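Local coordinates for protein glutathione S-transferase 1 (Ascaris suum, PDB 4Q5F) that conjugates reduced glutathione to a wide range of exogenous and endogenous hydrophobic electrophiles and can also act as a glutathione peroxidase, at residues R31-Q36 against R81-Q86; E158-K163 against W167-I172; S178-S181 against F186-G189. One frame throughout, in Å; residues are numbered along the deposited sequence.

Contact 1 (R31-Q36 against R81-Q86)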
ATOM      1  N   ARG B  31      13.264 -11.233  -1.564  1.00 16.42           N
ATOM      2  CA  ARG B  31      14.563 -11.902  -1.531  1.00 20.02           C
ATOM      3  C   ARG B  31      15.372 -11.449  -0.325  1.00 22.45           C
ATOM      4  O   ARG B  31      15.923 -12.269   0.409  1.00 22.58           O
ATOM      5  CB  ARG B  31      15.354 -11.607  -2.806  1.00 18.63           C
ATOM      6  CG  ARG B  31      14.718 -12.130  -4.082  1.00 24.26           C
ATOM      7  CD  ARG B  31      15.508 -11.691  -5.301  1.00 21.70           C
ATOM      8  NE  ARG B  31      14.881 -12.127  -6.550  1.00 22.71           N
ATOM      9  CZ  ARG B  31      14.647 -11.348  -7.604  1.00 19.73           C
ATOM     10  NH1 ARG B  31      14.981 -10.062  -7.601  1.00 22.39           N
ATOM     11  NH2 ARG B  31      14.071 -11.863  -8.681  1.00 19.57           N
ATOM     12  N   LEU B  32      15.439 -10.136  -0.131  1.00 21.38           N
ATOM     13  CA  LEU B  32      16.171  -9.550   0.984  1.00 18.96           C
ATOM     14  C   LEU B  32      15.639 -10.057   2.322  1.00 20.03           C
ATOM     15  O   LEU B  32      16.402 -10.302   3.254  1.00 20.40           O
ATOM     16  CB  LEU B  32      16.067  -8.027   0.936  1.00 22.34           C
ATOM     17  CG  LEU B  32      16.907  -7.345  -0.141  1.00 23.06           C
ATOM     18  CD1 LEU B  32      16.404  -5.937  -0.403  1.00 17.33           C
ATOM     19  CD2 LEU B  32      18.369  -7.317   0.274  1.00 21.65           C
ATOM     20  N   ILE B  33      14.324 -10.213   2.407  1.00 18.74           N
ATOM     21  CA  ILE B  33      13.691 -10.656   3.642  1.00 21.82           C
ATOM     22  C   ILE B  33      14.020 -12.124   3.925  1.00 25.25           C
ATOM     23  O   ILE B  33      14.218 -12.507   5.078  1.00 26.60           O
ATOM     24  CB  ILE B  33      12.164 -10.430   3.600  1.00 19.24           C
ATOM     25  CG1 ILE B  33      11.862  -8.933   3.514  1.00 18.79           C
ATOM     26  CG2 ILE B  33      11.493 -10.995   4.848  1.00 20.96           C
ATOM     27  CD1 ILE B  33      10.447  -8.601   3.083  1.00 14.97           C
ATOM     28  N   PHE B  34      14.076 -12.944   2.878  1.00 22.27           N
ATOM     29  CA  PHE B  34      14.485 -14.336   3.035  1.00 22.75           C
ATOM     30  C   PHE B  34      15.921 -14.421   3.540  1.00 26.77           C
ATOM     31  O   PHE B  34      16.206 -15.106   4.523  1.00 21.38           O
ATOM     32  CB  PHE B  34      14.396 -15.096   1.710  1.00 18.59           C
ATOM     33  CG  PHE B  34      13.002 -15.488   1.321  1.00 20.15           C
ATOM     34  CD1 PHE B  34      12.248 -16.320   2.132  1.00 16.68           C
ATOM     35  CD2 PHE B  34      12.458 -15.051   0.125  1.00 14.96           C
ATOM     36  CE1 PHE B  34      10.968 -16.690   1.769  1.00 15.87           C
ATOM     37  CE2 PHE B  34      11.180 -15.419  -0.245  1.00 17.34           C
ATOM     38  CZ  PHE B  34      10.433 -16.240   0.577  1.00 18.12           C
ATOM     39  N   HIS B  35      16.821 -13.721   2.860  1.00 23.84           N
ATOM     40  CA  HIS B  35      18.245 -13.824   3.153  1.00 27.44           C
ATOM     41  C   HIS B  35      18.587 -13.308   4.544  1.00 30.44           C
ATOM     42  O   HIS B  35      19.465 -13.852   5.209  1.00 32.56           O
ATOM     43  CB  HIS B  35      19.064 -13.100   2.085  1.00 20.14           C
ATOM     44  CG  HIS B  35      19.252 -13.904   0.837  1.00 25.57           C
ATOM     45  ND1 HIS B  35      18.502 -13.701  -0.303  1.00 33.94           N
ATOM     46  CD2 HIS B  35      20.090 -14.927   0.558  1.00 23.51           C
ATOM     47  CE1 HIS B  35      18.880 -14.557  -1.232  1.00 31.99           C
ATOM     48  NE2 HIS B  35      19.842 -15.314  -0.738  1.00 27.91           N
ATOM     49  N   GLN B  36      17.891 -12.266   4.988  1.00 26.68           N
ATOM     50  CA  GLN B  36      18.097 -11.754   6.337  1.00 24.05           C
ATOM     51  C   GLN B  36      17.763 -12.839   7.350  1.00 26.70           C
ATOM     52  O   GLN B  36      18.531 -13.107   8.273  1.00 27.72           O
ATOM     53  CB  GLN B  36      17.221 -10.526   6.596  1.00 24.39           C
ATOM     54  CG  GLN B  36      17.247 -10.027   8.039  1.00 21.36           C
ATOM     55  CD  GLN B  36      18.645  -9.700   8.524  1.00 26.67           C
ATOM     56  OE1 GLN B  36      19.567  -9.522   7.730  1.00 29.66           O
ATOM     57  NE2 GLN B  36      18.809  -9.618   9.837  1.00 24.32           N
ATOM     58  N   ARG B  81       5.109  -8.206   4.063  1.00 15.39           N
ATOM     59  CA  ARG B  81       4.526  -8.253   5.396  1.00 19.53           C
ATOM     60  C   ARG B  81       4.336  -9.691   5.864  1.00 23.21           C
ATOM     61  O   ARG B  81       4.585 -10.014   7.028  1.00 20.24           O
ATOM     62  CB  ARG B  81       3.181  -7.521   5.407  1.00 19.05           C
ATOM     63  CG  ARG B  81       2.558  -7.397   6.793  1.00 16.08           C
ATOM     64  CD  ARG B  81       1.326  -6.500   6.789  1.00 15.79           C
ATOM     65  NE  ARG B  81       1.591  -5.202   6.165  1.00 20.95           N
ATOM     66  CZ  ARG B  81       1.248  -4.865   4.922  1.00 17.42           C
ATOM     67  NH1 ARG B  81       0.599  -5.717   4.134  1.00 16.93           N
ATOM     68  NH2 ARG B  81       1.548  -3.659   4.464  1.00 20.97           N
ATOM     69  N   TYR B  82       3.892 -10.550   4.954  1.00 13.83           N
ATOM     70  CA  TYR B  82       3.673 -11.950   5.285  1.00 21.47           C
ATOM     71  C   TYR B  82       4.986 -12.606   5.699  1.00 24.74           C
ATOM     72  O   TYR B  82       5.057 -13.278   6.727  1.00 23.60           O
ATOM     73  CB  TYR B  82       3.064 -12.702   4.100  1.00 21.58           C
ATOM     74  CG  TYR B  82       2.903 -14.180   4.358  1.00 20.52           C
ATOM     75  CD1 TYR B  82       1.836 -14.662   5.104  1.00 26.49           C
ATOM     76  CD2 TYR B  82       3.823 -15.095   3.864  1.00 16.67           C
ATOM     77  CE1 TYR B  82       1.688 -16.015   5.348  1.00 29.38           C
ATOM     78  CE2 TYR B  82       3.683 -16.449   4.102  1.00 26.05           C
ATOM     79  CZ  TYR B  82       2.614 -16.903   4.844  1.00 26.93           C
ATOM     80  OH  TYR B  82       2.469 -18.249   5.086  1.00 28.31           O
ATOM     81  N   LEU B  83       6.022 -12.404   4.894  1.00 18.50           N
ATOM     82  CA  LEU B  83       7.347 -12.923   5.208  1.00 20.89           C
ATOM     83  C   LEU B  83       7.880 -12.313   6.497  1.00 24.86           C
ATOM     84  O   LEU B  83       8.455 -13.009   7.333  1.00 25.21           O
ATOM     85  CB  LEU B  83       8.315 -12.625   4.060  1.00 16.79           C
ATOM     86  CG  LEU B  83       8.380 -13.652   2.929  1.00 20.22           C
ATOM     87  CD1 LEU B  83       7.008 -14.181   2.572  1.00 27.51           C
ATOM     88  CD2 LEU B  83       9.042 -13.045   1.701  1.00 16.32           C
ATOM     89  N   GLY B  84       7.690 -11.008   6.645  1.00 22.20           N
ATOM     90  CA  GLY B  84       8.181 -10.292   7.806  1.00 21.10           C
ATOM     91  C   GLY B  84       7.631 -10.845   9.103  1.00 24.48           C
ATOM     92  O   GLY B  84       8.373 -11.060  10.061  1.00 23.56           O
ATOM     93  N   ARG B  85       6.323 -11.077   9.129  1.00 20.56           N
ATOM     94  CA  ARG B  85       5.659 -11.596  10.318  1.00 18.36           C
ATOM     95  C   ARG B  85       6.057 -13.042  10.589  1.00 25.94           C
ATOM     96  O   ARG B  85       6.242 -13.436  11.740  1.00 34.82           O
ATOM     97  CB  ARG B  85       4.144 -11.476  10.163  1.00 17.29           C
ATOM     98  CG  ARG B  85       3.649 -10.053  10.329  1.00 24.27           C
ATOM     99  CD  ARG B  85       2.292  -9.822   9.691  1.00 33.88           C
ATOM    100  NE  ARG B  85       1.208 -10.449  10.442  1.00 46.36           N
ATOM    101  CZ  ARG B  85      -0.032  -9.970  10.519  1.00 55.11           C
ATOM    102  NH1 ARG B  85      -0.363  -8.843   9.897  1.00 39.20           N
ATOM    103  NH2 ARG B  85      -0.948 -10.617  11.228  1.00 45.61           N
ATOM    104  N   GLN B  86       6.194 -13.826   9.525  1.00 25.46           N
ATOM    105  CA  GLN B  86       6.618 -15.215   9.649  1.00 23.06           C
ATOM    106  C   GLN B  86       8.010 -15.320  10.263  1.00 25.82           C
ATOM    107  O   GLN B  86       8.298 -16.270  10.991  1.00 31.54           O
ATOM    108  CB  GLN B  86       6.613 -15.900   8.279  1.00 22.45           C
ATOM    109  CG  GLN B  86       5.230 -16.261   7.762  1.00 25.92           C
ATOM    110  CD  GLN B  86       4.531 -17.288   8.629  1.00 33.70           C
ATOM    111  OE1 GLN B  86       5.148 -18.242   9.103  1.00 37.86           O
ATOM    112  NE2 GLN B  86       3.235 -17.095   8.845  1.00 25.58           N
TER
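Leu83 reaches across to both Ile33 and Phe34, giving each of them a different part of its side chain. Its CB meets Ile33 CG2 at 3.7 Å. Further out, its CD2 methyl lies over one face of the Phe34 ring, 4.0 Å from the ring centroid and 24° off the normal, a CH-pi contact. The methyl is displaced toward the far rim of the ring, and the distance from Leu83 CD2 to Phe34 CZ is 3.7 Å. The first torsion of Leu83, at -87°, turns CG away from the carbonyl carbon and directs the branch at the phenyl face.

Ile33 uses its short branch. With CG2 anti to the backbone N, this methyl faces helix 76-86 and also comes within 4.2 Å of Gly84 N. The CD1 end of the longer branch serves a different neighbour, Trp167 of the helical domain. The backbones are nearest at Ile33 and Gly84, whose CA atoms lie 6.9 Å apart.

The two segments belong to the helices that lie side by side on one face of the sheet in the thioredoxin-like N-terminal domain of glutathione transferases. Their axes are 9.8 Å apart and run nearly parallel, at 10°. Leu66 of strand 65-68 touches both Phe34 and Leu83, so the apolar cluster continues down onto the sheet, while Phe41 stacks on the Phe34 ring.

On helix 27-37, Arg31 O accepts from both the backbone N and the ring ND1 of His35. The ring bond, 3.0 Å from His35 ND1 to Arg31 O, comes from above the carbonyl plane. The side chain of Arg31 takes no part in the packing; its NE forms a salt bridge with Asp43.

Contact 2 (E158-K163 against W167-I172)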
ATOM      1  N   GLU B 158      18.827   2.657  15.140  1.00 36.91           N
ATOM      2  CA  GLU B 158      19.308   2.764  13.763  1.00 44.24           C
ATOM      3  C   GLU B 158      18.227   2.435  12.730  1.00 31.25           C
ATOM      4  O   GLU B 158      18.471   2.520  11.529  1.00 36.94           O
ATOM      5  CB  GLU B 158      20.514   1.840  13.561  1.00 43.31           C
ATOM      6  CG  GLU B 158      20.288   0.436  14.093  1.00 53.85           C
ATOM      7  CD  GLU B 158      20.862   0.229  15.485  1.00 66.50           C
ATOM      8  OE1 GLU B 158      22.102   0.279  15.634  1.00 71.97           O
ATOM      9  OE2 GLU B 158      20.069   0.016  16.427  1.00 52.06           O
ATOM     10  N   TYR B 159      17.038   2.066  13.201  1.00 32.85           N
ATOM     11  CA  TYR B 159      15.947   1.652  12.317  1.00 30.62           C
ATOM     12  C   TYR B 159      14.705   2.518  12.486  1.00 31.50           C
ATOM     13  O   TYR B 159      14.583   3.260  13.460  1.00 37.84           O
ATOM     14  CB  TYR B 159      15.606   0.181  12.567  1.00 34.67           C
ATOM     15  CG  TYR B 159      16.825  -0.713  12.488  1.00 34.29           C
ATOM     16  CD1 TYR B 159      17.507  -0.879  11.290  1.00 28.79           C
ATOM     17  CD2 TYR B 159      17.304  -1.377  13.609  1.00 37.31           C
ATOM     18  CE1 TYR B 159      18.625  -1.683  11.210  1.00 39.10           C
ATOM     19  CE2 TYR B 159      18.425  -2.187  13.536  1.00 34.75           C
ATOM     20  CZ  TYR B 159      19.081  -2.333  12.332  1.00 34.87           C
ATOM     21  OH  TYR B 159      20.197  -3.133  12.244  1.00 39.25           O
ATOM     22  N   MET B 160      13.792   2.422  11.522  1.00 30.25           N
ATOM     23  CA  MET B 160      12.570   3.216  11.531  1.00 29.28           C
ATOM     24  C   MET B 160      11.754   2.908  12.773  1.00 24.94           C
ATOM     25  O   MET B 160      11.265   3.818  13.442  1.00 34.18           O
ATOM     26  CB  MET B 160      11.738   2.936  10.275  1.00 21.91           C
ATOM     27  CG  MET B 160      12.333   3.509   8.999  1.00 20.29           C
ATOM     28  SD  MET B 160      12.470   5.305   9.062  1.00 23.93           S
ATOM     29  CE  MET B 160      13.325   5.634   7.526  1.00 16.53           C
ATOM     30  N   VAL B 161      11.611   1.620  13.071  1.00 28.50           N
ATOM     31  CA  VAL B 161      10.860   1.177  14.235  1.00 29.59           C
ATOM     32  C   VAL B 161      11.683   0.153  15.014  1.00 35.11           C
ATOM     33  O   VAL B 161      12.288  -0.743  14.426  1.00 27.72           O
ATOM     34  CB  VAL B 161       9.519   0.518  13.835  1.00 27.04           C
ATOM     35  CG1 VAL B 161       8.631   0.336  15.073  1.00 30.92           C
ATOM     36  CG2 VAL B 161       8.804   1.321  12.729  1.00 23.17           C
ATOM     37  N   GLY B 162      11.711   0.297  16.337  1.00 30.41           N
ATOM     38  CA  GLY B 162      12.351  -0.677  17.203  1.00 29.88           C
ATOM     39  C   GLY B 162      13.866  -0.674  17.134  1.00 35.71           C
ATOM     40  O   GLY B 162      14.467   0.063  16.353  1.00 40.19           O
ATOM     41  N   LYS B 163      14.478  -1.522  17.956  1.00 40.46           N
ATOM     42  CA  LYS B 163      15.931  -1.574  18.089  1.00 44.31           C
ATOM     43  C   LYS B 163      16.577  -2.605  17.164  1.00 46.45           C
ATOM     44  O   LYS B 163      17.801  -2.748  17.152  1.00 57.28           O
ATOM     45  CB  LYS B 163      16.308  -1.887  19.539  1.00 45.34           C
ATOM     46  N   TRP B 167      11.258  -5.668   8.048  1.00 21.77           N
ATOM     47  CA  TRP B 167      11.168  -5.871   6.606  1.00 21.64           C
ATOM     48  C   TRP B 167      11.075  -4.546   5.855  1.00 19.84           C
ATOM     49  O   TRP B 167      11.532  -4.440   4.719  1.00 23.38           O
ATOM     50  CB  TRP B 167       9.977  -6.766   6.248  1.00 15.78           C
ATOM     51  CG  TRP B 167       8.634  -6.207   6.626  1.00 16.56           C
ATOM     52  CD1 TRP B 167       7.928  -6.469   7.765  1.00 21.54           C
ATOM     53  CD2 TRP B 167       7.828  -5.304   5.858  1.00 17.10           C
ATOM     54  NE1 TRP B 167       6.737  -5.785   7.754  1.00 16.01           N
ATOM     55  CE2 TRP B 167       6.652  -5.062   6.593  1.00 20.02           C
ATOM     56  CE3 TRP B 167       7.990  -4.676   4.619  1.00 14.94           C
ATOM     57  CZ2 TRP B 167       5.643  -4.218   6.134  1.00 17.78           C
ATOM     58  CZ3 TRP B 167       6.986  -3.839   4.165  1.00 16.25           C
ATOM     59  CH2 TRP B 167       5.829  -3.618   4.919  1.00 16.21           C
ATOM     60  N   ALA B 168      10.490  -3.537   6.492  1.00 21.21           N
ATOM     61  CA  ALA B 168      10.394  -2.215   5.886  1.00 19.26           C
ATOM     62  C   ALA B 168      11.784  -1.623   5.704  1.00 21.67           C
ATOM     63  O   ALA B 168      12.066  -0.980   4.694  1.00 20.31           O
ATOM     64  CB  ALA B 168       9.532  -1.297   6.738  1.00 17.94           C
ATOM     65  N   ASP B 169      12.653  -1.850   6.685  1.00 24.71           N
ATOM     66  CA  ASP B 169      14.027  -1.369   6.611  1.00 22.56           C
ATOM     67  C   ASP B 169      14.754  -1.973   5.416  1.00 27.42           C
ATOM     68  O   ASP B 169      15.445  -1.272   4.677  1.00 23.00           O
ATOM     69  CB  ASP B 169      14.784  -1.710   7.896  1.00 23.11           C
ATOM     70  CG  ASP B 169      14.208  -1.016   9.118  1.00 32.04           C
ATOM     71  OD1 ASP B 169      13.992   0.213   9.061  1.00 26.80           O
ATOM     72  OD2 ASP B 169      13.971  -1.703  10.136  1.00 29.37           O
ATOM     73  N   LEU B 170      14.591  -3.279   5.231  1.00 24.58           N
ATOM     74  CA  LEU B 170      15.283  -3.999   4.167  1.00 20.20           C
ATOM     75  C   LEU B 170      14.877  -3.509   2.778  1.00 20.99           C
ATOM     76  O   LEU B 170      15.725  -3.295   1.911  1.00 24.18           O
ATOM     77  CB  LEU B 170      15.007  -5.500   4.283  1.00 18.57           C
ATOM     78  CG  LEU B 170      15.430  -6.166   5.596  1.00 22.06           C
ATOM     79  CD1 LEU B 170      14.974  -7.616   5.629  1.00 21.05           C
ATOM     80  CD2 LEU B 170      16.935  -6.074   5.792  1.00 23.42           C
ATOM     81  N   VAL B 171      13.575  -3.335   2.570  1.00 21.08           N
ATOM     82  CA  VAL B 171      13.057  -2.951   1.262  1.00 17.45           C
ATOM     83  C   VAL B 171      13.342  -1.483   0.957  1.00 23.43           C
ATOM     84  O   VAL B 171      13.729  -1.137  -0.160  1.00 21.69           O
ATOM     85  CB  VAL B 171      11.537  -3.206   1.163  1.00 14.41           C
ATOM     86  CG1 VAL B 171      10.997  -2.774  -0.199  1.00 15.20           C
ATOM     87  CG2 VAL B 171      11.234  -4.676   1.405  1.00 15.52           C
ATOM     88  N   ILE B 172      13.136  -0.625   1.952  1.00 17.99           N
ATOM     89  CA  ILE B 172      13.327   0.811   1.780  1.00 21.17           C
ATOM     90  C   ILE B 172      14.769   1.131   1.397  1.00 21.26           C
ATOM     91  O   ILE B 172      15.017   1.788   0.387  1.00 21.30           O
ATOM     92  CB  ILE B 172      12.937   1.583   3.065  1.00 22.95           C
ATOM     93  CG1 ILE B 172      11.417   1.587   3.229  1.00 17.91           C
ATOM     94  CG2 ILE B 172      13.448   3.028   3.027  1.00 17.70           C
ATOM     95  CD1 ILE B 172      10.934   2.074   4.582  1.00 12.51           C
TER
HETATM   96  O   HOH W   1      12.362  -1.012  11.890  1.00 27.49           O
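The Tyr159 ring and the Asp169 carboxylate meet with their planes 41° apart, OD2 of the acid approaching the ring obliquely. One face of that ring carries Glu158 CG, offset toward the rim, and the backbone C of Lys163 lies in plane at its edge. The ring of His199 meets Tyr159 nearly at a right angle.

Asp169 belongs to the Thr-Trp-Ala-Asp sequence that opens helix 167-182, and its OD2 accepts a hydrogen bond from Thr166 N, the aspartate half of the N-capping box known from glutathione transferases. Val165 packing on Leu170 supplies the accompanying hydrophobic staple. The first torsion of Asp169 (-64°) keeps CG beside its own backbone N, which turns the carboxylate back toward the start of the helix and the preceding loop.

There it also meets the loop directly. Asp169 OD1 receives a weak but nearly straight bond from Met160 N, 3.3 Å long at 172°, and a further hydrogen bond from Tyr196 OH of helix 191-201. The first torsion of Met160 sets CG anti to its carbonyl carbon and 3.7 Å from Asp169 OD1. Several donors thus surround this buried carboxylate, an environment likely to favour its charged form. A water completes the junction, donating to Asp169 OD2 at 2.5 Å and to Val161 O at 2.6 Å.

Contact 3 (S178-S181 against F186-G189); sequences SWES and FLSG
Glu180 and Phe186 bring their CA atoms within 5.4 Å of each other as the chain folds back from helix 167-182, with no hydrogen bond joining the two segments. The backbones come close enough for Phe186 CB to lie 4.0 Å from Glu180 CA.

The Phe186 ring presents one face to Trp179. Trp179 CB sits over it, 4.2 Å from the ring centroid and 19° off the normal, in a CH-pi contact made by the methylene of the tryptophan and not by its indole. The offset is toward the rim on the CE2 side, where Trp179 CB is 4.0 Å from Phe186 CE2. With CG of Phe186 anti to its backbone N (177°), the ring reaches back over the helix residues. Although the CB of Trp179 heads for the loop, its indole swings off in another direction.

Exposed Glu180 crosses buried Leu187 at about a right angle. The glutamate is extended beyond CG, and its OE1 comes 3.6 Å from Leu187 CD1. This is a carboxylate oxygen resting against a methyl at the solvent side of the cluster.

The contact packs the loop between helices 167-182 and 191-201 of the all-helical C-terminal domain against the end of the first of them. The Trp179 side chain packs on Met111 and Leu114 of helix 94-114 and lies about 9 Å from a bound glutathione, too far to touch it. Phe186 touches Phe110 of the same helix, whereas Leu187 reaches forward to Lys194 and Ile197 of helix 191-201.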
ATOM      1  N   SER B 178      19.327   1.979  -4.767  1.00 23.70           N
ATOM      2  CA  SER B 178      19.257   1.832  -6.216  1.00 28.63           C
ATOM      3  C   SER B 178      18.936   3.162  -6.892  1.00 29.32           C
ATOM      4  O   SER B 178      19.525   3.503  -7.916  1.00 32.83           O
ATOM      5  CB  SER B 178      18.206   0.789  -6.597  1.00 27.77           C
ATOM      6  OG  SER B 178      18.540  -0.483  -6.071  1.00 47.57           O
ATOM      7  N   TRP B 179      18.002   3.910  -6.315  1.00 30.56           N
ATOM      8  CA  TRP B 179      17.616   5.205  -6.863  1.00 28.86           C
ATOM      9  C   TRP B 179      18.766   6.200  -6.807  1.00 34.13           C
ATOM     10  O   TRP B 179      18.815   7.149  -7.589  1.00 39.71           O
ATOM     11  CB  TRP B 179      16.403   5.766  -6.120  1.00 26.83           C
ATOM     12  CG  TRP B 179      15.113   5.287  -6.686  1.00 27.90           C
ATOM     13  CD1 TRP B 179      14.288   4.335  -6.163  1.00 23.98           C
ATOM     14  CD2 TRP B 179      14.500   5.726  -7.903  1.00 30.41           C
ATOM     15  NE1 TRP B 179      13.196   4.158  -6.977  1.00 28.95           N
ATOM     16  CE2 TRP B 179      13.302   5.001  -8.051  1.00 30.56           C
ATOM     17  CE3 TRP B 179      14.848   6.664  -8.878  1.00 31.11           C
ATOM     18  CZ2 TRP B 179      12.449   5.185  -9.138  1.00 25.97           C
ATOM     19  CZ3 TRP B 179      14.000   6.845  -9.956  1.00 29.52           C
ATOM     20  CH2 TRP B 179      12.816   6.109 -10.078  1.00 25.56           C
ATOM     21  N   GLU B 180      19.689   5.979  -5.878  1.00 36.94           N
ATOM     22  CA  GLU B 180      20.872   6.822  -5.760  1.00 40.51           C
ATOM     23  C   GLU B 180      21.719   6.723  -7.027  1.00 46.47           C
ATOM     24  O   GLU B 180      22.523   7.608  -7.318  1.00 46.75           O
ATOM     25  CB  GLU B 180      21.699   6.403  -4.543  1.00 34.51           C
ATOM     26  CG  GLU B 180      22.696   7.452  -4.079  1.00 42.31           C
ATOM     27  CD  GLU B 180      23.534   6.987  -2.903  1.00 58.79           C
ATOM     28  OE1 GLU B 180      23.168   5.975  -2.269  1.00 64.74           O
ATOM     29  OE2 GLU B 180      24.561   7.635  -2.613  1.00 66.44           O
ATOM     30  N   SER B 181      21.522   5.643  -7.779  1.00 41.73           N
ATOM     31  CA  SER B 181      22.281   5.398  -9.002  1.00 38.85           C
ATOM     32  C   SER B 181      21.652   6.082 -10.214  1.00 39.97           C
ATOM     33  O   SER B 181      22.335   6.362 -11.198  1.00 58.04           O
ATOM     34  CB  SER B 181      22.384   3.892  -9.255  1.00 50.80           C
ATOM     35  OG  SER B 181      22.801   3.207  -8.087  1.00 42.37           O
ATOM     36  N   PHE B 186      21.017  12.254  -4.872  1.00 35.71           N
ATOM     37  CA  PHE B 186      19.683  11.883  -4.410  1.00 31.03           C
ATOM     38  C   PHE B 186      19.565  11.938  -2.887  1.00 29.84           C
ATOM     39  O   PHE B 186      18.525  12.315  -2.350  1.00 29.64           O
ATOM     40  CB  PHE B 186      19.375  10.468  -4.907  1.00 39.13           C
ATOM     41  CG  PHE B 186      18.056   9.923  -4.447  1.00 35.41           C
ATOM     42  CD1 PHE B 186      16.870  10.399  -4.979  1.00 27.76           C
ATOM     43  CD2 PHE B 186      18.004   8.907  -3.507  1.00 29.37           C
ATOM     44  CE1 PHE B 186      15.656   9.887  -4.565  1.00 33.95           C
ATOM     45  CE2 PHE B 186      16.793   8.388  -3.091  1.00 27.31           C
ATOM     46  CZ  PHE B 186      15.617   8.878  -3.621  1.00 32.26           C
ATOM     47  N   LEU B 187      20.634  11.553  -2.198  1.00 29.32           N
ATOM     48  CA  LEU B 187      20.648  11.541  -0.739  1.00 33.77           C
ATOM     49  C   LEU B 187      21.466  12.689  -0.164  1.00 39.71           C
ATOM     50  O   LEU B 187      21.521  12.869   1.055  1.00 47.30           O
ATOM     51  CB  LEU B 187      21.205  10.214  -0.229  1.00 37.48           C
ATOM     52  CG  LEU B 187      20.367   8.977  -0.555  1.00 41.19           C
ATOM     53  CD1 LEU B 187      21.053   7.736  -0.015  1.00 43.72           C
ATOM     54  CD2 LEU B 187      18.955   9.098   0.008  1.00 38.11           C
ATOM     55  N   SER B 188      22.110  13.456  -1.037  1.00 46.77           N
ATOM     56  CA  SER B 188      22.891  14.606  -0.606  1.00 41.13           C
ATOM     57  C   SER B 188      22.028  15.557   0.217  1.00 34.80           C
ATOM     58  O   SER B 188      21.000  16.038  -0.259  1.00 42.72           O
ATOM     59  CB  SER B 188      23.466  15.335  -1.815  1.00 52.11           C
ATOM     60  OG  SER B 188      24.446  14.546  -2.467  1.00 48.28           O
ATOM     61  N   GLY B 189      22.451  15.812   1.452  1.00 35.56           N
ATOM     62  CA  GLY B 189      21.714  16.665   2.369  1.00 27.29           C
ATOM     63  C   GLY B 189      21.039  15.886   3.487  1.00 38.73           C
ATOM     64  O   GLY B 189      20.515  16.474   4.435  1.00 41.40           O
TER

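In the fold
Contacts 1, 2 and 3 follow one another along the chain without interleaving. Contact 1 joins two helices of the thioredoxin-like domain; contacts 2 and 3 both lie in the helical C-terminal domain and share helix 167-182, one near its start and the other toward its far end, with centres 18 Å apart. The centres of contacts 1 and 2 are only 12 Å apart and the two touch: Gly84 packs on Trp167, and Leu32 and Gln36 on Leu170, so the start of helix 167-182 joins the two domains. Contact 3 lies about 25 Å from contact 1, centre to centre, on the opposite side of the chain's centre.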